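Local coordinates for probable M18-family aminopeptidase 1 (Thermotoga maritima, PDB 2GLF), which probably acts as a metal-dependent aminopeptidase of the M18 family, removing residues from the amino ends of peptides, at the interface of chains A and B and the interface of chains A and C. Coordinates in Å, arbitrary orientation; residue numbers count along the deposited sequence, not the author numbering. Chains: chain A/B/C, Probable M18-family aminopeptidase 1.

Contact 1 and contact 3 are neighbouring parts of the A-B interface. The centres of their C-alpha atoms lie about 9 Å apart. They share B:Lys101, at the end of strand 97-101: its carbon chain packs in contact 1 and its amine makes salt bridges in contact 3. Contact 2 joins A to C. Its centre lies about 53 Å from that of contact 1 and about 52 Å from that of contact 3. The A-C interface is two-fold symmetric; the A-B interface departs from that symmetry. One chain thus uses separate surfaces for two neighbours, which would suit the deposited twelve-copy assembly, if that is the biological form.

Contact 1: the interface of chains A and B. Residues chain A 342-343, 356, 389; chain B 101-103, 221.
The A:Asn343 amide lies against the main chain of B:Asn103. Its oxygen OD1 takes the backbone N of B:Asn103 at 3.0 Å, in its carbonyl plane and on a lone pair. Its nitrogen ND2 gives a bond to the backbone O of B:Asn103 at 3.2 Å. That donor sits above the carbonyl plane, 51° out of it. CG of A:Asn343 is anti to the carbonyl carbon (chi1 -77°), which turns the amide toward chain B. The B:Asn103 side chain adds another bond: its ND2 donates to the A:His342 backbone O at 3.2 Å, in the carbonyl plane. The A:His342 ring and the B:Asn103 amide are turned 64° from each other, and CD2 of the ring packs on CB of B:Asn103 at 3.5 Å. The A:Val389 and B:Asn103 side chains approach from opposite directions, and both valine methyls lie against ND2. CD of B:Lys101 packs on CG of A:Asn343 at 4.0 Å, and B:Pro102 sits beside OD1. With an alanine at A:Asn343 both amide bonds go, and the backbone N and O of B:Asn103 would probably lose these partners. The contact joins the 3-10 helix 341-343 and strand 387-389 of chain A to the loop after strand 97-101 of chain B.

Contact 2: the interface of chains A and C. Residues chain A 187, 189-191; chain C 239, 241-242, 347.
A:Thr190 and A:Ile191 present successive backbone N-H groups to the carboxylate of C:Asp239. Its OD2 accepts both. The A:Thr190 N reaches the syn lone pair at 2.8 Å. The A:Ile191 N comes in almost in line with the C-O bond at 3.1 Å, and its hydrogen bond is almost straight (169° at H). The other oxygen, OD1, is held within chain C. The hydroxyl OG and the backbone N of C:Ser241 both donate to it from the same face of the carboxylate plane. These bonds on both oxygens should fix the turn of the carboxylate. CG of C:Asp239 lies between its own backbone N and carbonyl carbon (chi1 57°), and the acid group points to chain A.

Beside this polar knot is the apolar, closely packed part. CG2 of A:Thr190 and the methyls of C:Leu242 meet tip to tip, with CD1 at 3.8 Å. A:Ile187 crosses C:Leu242 at about a right angle and touches the same CD1 through its CG2. The looser side is bridged by water. Water 1 links the A:Thr190 O to the C:Leu347 O, and water 2 links the A:Ile191 O to OD2 of C:Asp239. C:Leu347 packs loosely: its CD1 is 4.3 Å from CG2 of A:Thr190. Back in the tight part, OG1 of A:Thr190 and OG of C:Ser241 are hydrogen-bonded at 2.7 Å, the direction not settled.

Contact 3: the interface of chains A and B. Residues chain A 340, 394-395; chain B 101, 116-117, 181-182.
The 3-10 helix 181-183 of chain B meets a loop of chain A here, with B:Glu182 against A:Lys394 and A:Val395. The carboxylate oxygen OE2 of B:Glu182 is the hub. Its anti lone pair takes the backbone N of A:Val395 at 3.0 Å. Its syn lone pair takes NZ of B:Lys101 from its own chain at 2.6 Å, as a salt bridge. The B:Glu182 chain bends at chi2 (-62°), which swings the carboxylate round toward the A:Val395 N and B:Lys101. CG of B:Glu182 lies against the aliphatic part of A:Lys394, 3.4 Å from its CB, and the two side chains cross at about a right angle.

B:Lys101 is extended beyond CG, and this carries its amine across to A:Asp340. NZ and OD2 form a second salt bridge at 2.6 Å. The amine comes in on the anti side of OD2, 32° out of the carboxylate plane. One ammonium group would thus join acids of both chains. The two oxygens it binds, OD2 of A:Asp340 and OE2 of B:Glu182, are 4.4 Å apart. The lysine probably offsets their like charges.

The apolar flank is A:Val395. Its CG2 lies over one face of the B:His117 ring, 3.9 Å above the plane and displaced from the ring centre. Its CG1 packs on CA of B:Gly181. The site ties the A:Lys394-A:Val395 loop and A:Asp340 to strands 97-101 and 111-119 and the 3-10 helix 181-183 of chain B, and so is likely to steady the A-B pairing.

Contact 1: the interface of chains A and B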
loop_
_atom_site.group_PDB
_atom_site.type_symbol
_atom_site.label_atom_id
_atom_site.label_comp_id
_atom_site.label_asym_id
_atom_site.label_seq_id
_atom_site.Cartn_x
_atom_site.Cartn_y
_atom_site.Cartn_z
ATOM N N HIS A 342 -32.743 -8.909 -17.992
ATOM C CA HIS A 342 -33.934 -8.484 -18.722
ATOM C C HIS A 342 -33.654 -8.056 -20.168
ATOM O O HIS A 342 -34.580 -7.785 -20.930
ATOM C CB HIS A 342 -34.650 -7.358 -17.964
ATOM C CG HIS A 342 -36.070 -7.147 -18.400
ATOM N ND1 HIS A 342 -37.009 -8.158 -18.392
ATOM C CD2 HIS A 342 -36.710 -6.045 -18.860
ATOM C CE1 HIS A 342 -38.165 -7.687 -18.827
ATOM N NE2 HIS A 342 -38.011 -6.407 -19.117
ATOM N N ASN A 343 -32.382 -8.007 -20.552
ATOM C CA ASN A 343 -32.003 -7.618 -21.914
ATOM C C ASN A 343 -30.849 -8.479 -22.421
ATOM O O ASN A 343 -30.053 -8.036 -23.253
ATOM C CB ASN A 343 -31.596 -6.140 -21.959
ATOM C CG ASN A 343 -32.793 -5.200 -21.934
ATOM O OD1 ASN A 343 -33.383 -4.901 -22.970
ATOM N ND2 ASN A 343 -33.163 -4.740 -20.744
ATOM N N TYR A 356 -27.760 -2.212 -30.383
ATOM C CA TYR A 356 -26.486 -1.501 -30.239
ATOM C C TYR A 356 -25.452 -2.276 -29.419
ATOM O O TYR A 356 -25.805 -3.096 -28.564
ATOM C CB TYR A 356 -26.712 -0.119 -29.610
ATOM C CG TYR A 356 -27.418 -0.151 -28.270
ATOM C CD1 TYR A 356 -26.793 -0.680 -27.141
ATOM C CD2 TYR A 356 -28.726 0.314 -28.140
ATOM C CE1 TYR A 356 -27.452 -0.751 -25.918
ATOM C CE2 TYR A 356 -29.394 0.247 -26.923
ATOM C CZ TYR A 356 -28.752 -0.288 -25.817
ATOM O OH TYR A 356 -29.413 -0.374 -24.615
ATOM N N VAL A 389 -34.412 -10.126 -27.686
ATOM C CA VAL A 389 -33.553 -8.940 -27.679
ATOM C C VAL A 389 -32.270 -9.299 -26.952
ATOM O O VAL A 389 -32.285 -10.117 -26.040
ATOM C CB VAL A 389 -34.218 -7.721 -26.961
ATOM C CG1 VAL A 389 -35.704 -7.962 -26.786
ATOM C CG2 VAL A 389 -33.548 -7.448 -25.628
ATOM N N LYS B 101 -33.818 1.126 -22.420
ATOM C CA LYS B 101 -33.268 -0.076 -23.045
ATOM C C LYS B 101 -34.386 -0.709 -23.865
ATOM O O LYS B 101 -35.538 -0.301 -23.760
ATOM C CB LYS B 101 -32.794 -1.075 -21.991
ATOM C CG LYS B 101 -31.436 -0.772 -21.399
ATOM C CD LYS B 101 -30.945 -1.940 -20.566
ATOM C CE LYS B 101 -29.551 -1.689 -20.025
ATOM N NZ LYS B 101 -29.148 -2.769 -19.084
ATOM N N PRO B 102 -34.064 -1.711 -24.699
ATOM C CA PRO B 102 -35.119 -2.344 -25.501
ATOM C C PRO B 102 -36.277 -2.873 -24.638
ATOM O O PRO B 102 -37.447 -2.692 -24.982
ATOM C CB PRO B 102 -34.365 -3.442 -26.244
ATOM C CG PRO B 102 -33.017 -2.809 -26.459
ATOM C CD PRO B 102 -32.735 -2.206 -25.099
ATOM N N ASN B 103 -35.961 -3.538 -23.529
ATOM C CA ASN B 103 -36.997 -4.023 -22.615
ATOM C C ASN B 103 -36.754 -3.242 -21.332
ATOM O O ASN B 103 -36.185 -3.771 -20.379
ATOM C CB ASN B 103 -36.852 -5.517 -22.334
ATOM C CG ASN B 103 -36.935 -6.358 -23.585
ATOM O OD1 ASN B 103 -37.830 -6.181 -24.407
ATOM N ND2 ASN B 103 -36.004 -7.289 -23.730
ATOM N N VAL B 221 -39.202 -2.340 -27.870
ATOM C CA VAL B 221 -38.082 -2.819 -28.668
ATOM C C VAL B 221 -37.961 -1.937 -29.899
ATOM O O VAL B 221 -36.978 -1.215 -30.069
ATOM C CB VAL B 221 -38.299 -4.266 -29.130
ATOM C CG1 VAL B 221 -37.081 -4.747 -29.894
ATOM C CG2 VAL B 221 -38.568 -5.167 -27.936
#

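Contact 2: the interface of chains A and C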
loop_
_atom_site.group_PDB
_atom_site.type_symbol
_atom_site.label_atom_id
_atom_site.label_comp_id
_atom_site.label_asym_id
_atom_site.label_seq_id
_atom_site.Cartn_x
_atom_site.Cartn_y
_atom_site.Cartn_z
ATOM N N ILE A 187 6.003 -26.437 -30.343
ATOM C CA ILE A 187 7.207 -27.240 -30.467
ATOM C C ILE A 187 7.326 -27.760 -31.901
ATOM O O ILE A 187 6.447 -28.463 -32.395
ATOM C CB ILE A 187 7.173 -28.418 -29.477
ATOM C CG1 ILE A 187 7.051 -27.876 -28.049
ATOM C CG2 ILE A 187 8.429 -29.256 -29.622
ATOM C CD1 ILE A 187 7.044 -28.936 -26.975
ATOM N N GLY A 189 10.101 -29.509 -33.004
ATOM C CA GLY A 189 10.743 -30.805 -32.956
ATOM C C GLY A 189 11.723 -30.922 -31.814
ATOM O O GLY A 189 12.011 -29.937 -31.136
ATOM N N THR A 190 12.241 -32.130 -31.604
ATOM C CA THR A 190 13.195 -32.372 -30.530
ATOM C C THR A 190 14.339 -33.293 -30.935
ATOM O O THR A 190 15.335 -33.381 -30.221
ATOM C CB THR A 190 12.517 -32.992 -29.301
ATOM O OG1 THR A 190 11.980 -34.271 -29.652
ATOM C CG2 THR A 190 11.403 -32.093 -28.792
ATOM N N ILE A 191 14.208 -33.990 -32.060
ATOM C CA ILE A 191 15.285 -34.878 -32.489
ATOM C C ILE A 191 16.341 -34.101 -33.279
ATOM O O ILE A 191 16.018 -33.366 -34.206
ATOM C CB ILE A 191 14.734 -36.110 -33.309
ATOM C CG1 ILE A 191 15.864 -36.786 -34.091
ATOM C CG2 ILE A 191 13.604 -35.697 -34.212
ATOM C CD1 ILE A 191 16.256 -36.087 -35.381
ATOM N N ASP C 239 8.777 -33.271 -36.637
ATOM C CA ASP C 239 9.562 -34.501 -36.698
ATOM C C ASP C 239 8.829 -35.676 -36.055
ATOM O O ASP C 239 9.373 -36.774 -35.954
ATOM C CB ASP C 239 10.932 -34.301 -36.036
ATOM C CG ASP C 239 10.827 -33.837 -34.598
ATOM O OD1 ASP C 239 9.691 -33.769 -34.076
ATOM O OD2 ASP C 239 11.879 -33.542 -33.987
ATOM N N SER C 241 8.391 -36.476 -33.205
ATOM C CA SER C 241 9.171 -37.022 -32.101
ATOM C C SER C 241 8.457 -37.136 -30.751
ATOM O O SER C 241 8.872 -37.914 -29.895
ATOM C CB SER C 241 10.418 -36.171 -31.908
ATOM O OG SER C 241 10.064 -34.863 -31.492
ATOM N N LEU C 242 7.392 -36.371 -30.550
ATOM C CA LEU C 242 6.698 -36.407 -29.266
ATOM C C LEU C 242 5.289 -36.993 -29.296
ATOM O O LEU C 242 4.693 -37.179 -30.356
ATOM C CB LEU C 242 6.652 -34.990 -28.671
ATOM C CG LEU C 242 7.981 -34.220 -28.633
ATOM C CD1 LEU C 242 7.756 -32.817 -28.100
ATOM C CD2 LEU C 242 8.991 -34.963 -27.769
ATOM N N LEU C 347 13.940 -33.631 -23.079
ATOM C CA LEU C 347 13.210 -34.558 -23.926
ATOM C C LEU C 347 14.127 -35.249 -24.938
ATOM O O LEU C 347 14.799 -34.595 -25.740
ATOM C CB LEU C 347 12.093 -33.817 -24.662
ATOM C CG LEU C 347 10.926 -33.301 -23.819
ATOM C CD1 LEU C 347 10.101 -32.353 -24.651
ATOM C CD2 LEU C 347 10.066 -34.458 -23.340
HETATM O O HOH W 1 15.231 -35.616 -28.286
HETATM O O HOH W 2 13.764 -32.333 -35.300
#

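Contact 3: the interface of chains A and B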
loop_
_atom_site.group_PDB
_atom_site.type_symbol
_atom_site.label_atom_id
_atom_site.label_comp_id
_atom_site.label_asym_id
_atom_site.label_seq_id
_atom_site.Cartn_x
_atom_site.Cartn_y
_atom_site.Cartn_z
ATOM N N ASP A 340 -27.491 -7.998 -17.928
ATOM C CA ASP A 340 -28.729 -7.397 -17.462
ATOM C C ASP A 340 -29.711 -8.459 -17.958
ATOM O O ASP A 340 -30.109 -8.448 -19.125
ATOM C CB ASP A 340 -28.995 -6.065 -18.164
ATOM C CG ASP A 340 -30.459 -5.632 -18.076
ATOM O OD1 ASP A 340 -31.227 -6.250 -17.309
ATOM O OD2 ASP A 340 -30.844 -4.666 -18.771
ATOM N N LYS A 394 -24.237 -5.673 -18.967
ATOM C CA LYS A 394 -24.681 -4.493 -18.227
ATOM C C LYS A 394 -24.036 -3.274 -18.856
ATOM O O LYS A 394 -23.063 -3.401 -19.591
ATOM C CB LYS A 394 -24.257 -4.579 -16.762
ATOM C CG LYS A 394 -24.997 -5.592 -15.922
ATOM C CD LYS A 394 -24.521 -5.523 -14.481
ATOM C CE LYS A 394 -25.420 -6.320 -13.545
ATOM N NZ LYS A 394 -25.478 -7.752 -13.929
ATOM N N VAL A 395 -24.555 -2.097 -18.532
ATOM C CA VAL A 395 -24.067 -0.850 -19.102
ATOM C C VAL A 395 -22.557 -0.619 -19.265
ATOM O O VAL A 395 -22.094 -0.426 -20.394
ATOM C CB VAL A 395 -24.710 0.345 -18.377
ATOM C CG1 VAL A 395 -24.112 1.666 -18.862
ATOM C CG2 VAL A 395 -26.205 0.323 -18.644
ATOM N N LYS B 101 -33.818 1.126 -22.420
ATOM C CA LYS B 101 -33.268 -0.076 -23.045
ATOM C C LYS B 101 -34.386 -0.709 -23.865
ATOM O O LYS B 101 -35.538 -0.301 -23.760
ATOM C CB LYS B 101 -32.794 -1.075 -21.991
ATOM C CG LYS B 101 -31.436 -0.772 -21.399
ATOM C CD LYS B 101 -30.945 -1.940 -20.566
ATOM C CE LYS B 101 -29.551 -1.689 -20.025
ATOM N NZ LYS B 101 -29.148 -2.769 -19.084
ATOM N N THR B 116 -32.387 2.269 -18.157
ATOM C CA THR B 116 -31.883 3.057 -19.256
ATOM C C THR B 116 -30.452 2.652 -19.517
ATOM O O THR B 116 -29.894 1.803 -18.826
ATOM C CB THR B 116 -31.894 4.549 -18.943
ATOM O OG1 THR B 116 -30.875 4.838 -17.981
ATOM C CG2 THR B 116 -33.239 4.962 -18.391
ATOM N N HIS B 117 -29.875 3.274 -20.534
ATOM C CA HIS B 117 -28.497 3.055 -20.925
ATOM C C HIS B 117 -28.101 4.465 -21.355
ATOM O O HIS B 117 -28.672 5.010 -22.295
ATOM C CB HIS B 117 -28.441 2.083 -22.095
ATOM C CG HIS B 117 -27.062 1.622 -22.430
ATOM N ND1 HIS B 117 -26.020 2.497 -22.649
ATOM C CD2 HIS B 117 -26.556 0.379 -22.612
ATOM C CE1 HIS B 117 -24.931 1.813 -22.953
ATOM N NE2 HIS B 117 -25.229 0.525 -22.939
ATOM N N GLY B 181 -24.079 2.938 -14.181
ATOM C CA GLY B 181 -25.079 3.147 -15.211
ATOM C C GLY B 181 -26.282 2.243 -15.029
ATOM O O GLY B 181 -27.424 2.690 -15.145
ATOM N N GLU B 182 -26.031 0.972 -14.730
ATOM C CA GLU B 182 -27.105 0.003 -14.535
ATOM C C GLU B 182 -28.183 0.439 -13.542
ATOM O O GLU B 182 -29.300 -0.080 -13.566
ATOM C CB GLU B 182 -26.526 -1.338 -14.088
ATOM C CG GLU B 182 -26.172 -2.275 -15.220
ATOM C CD GLU B 182 -27.377 -2.659 -16.058
ATOM O OE1 GLU B 182 -28.429 -3.002 -15.478
ATOM O OE2 GLU B 182 -27.270 -2.625 -17.300
#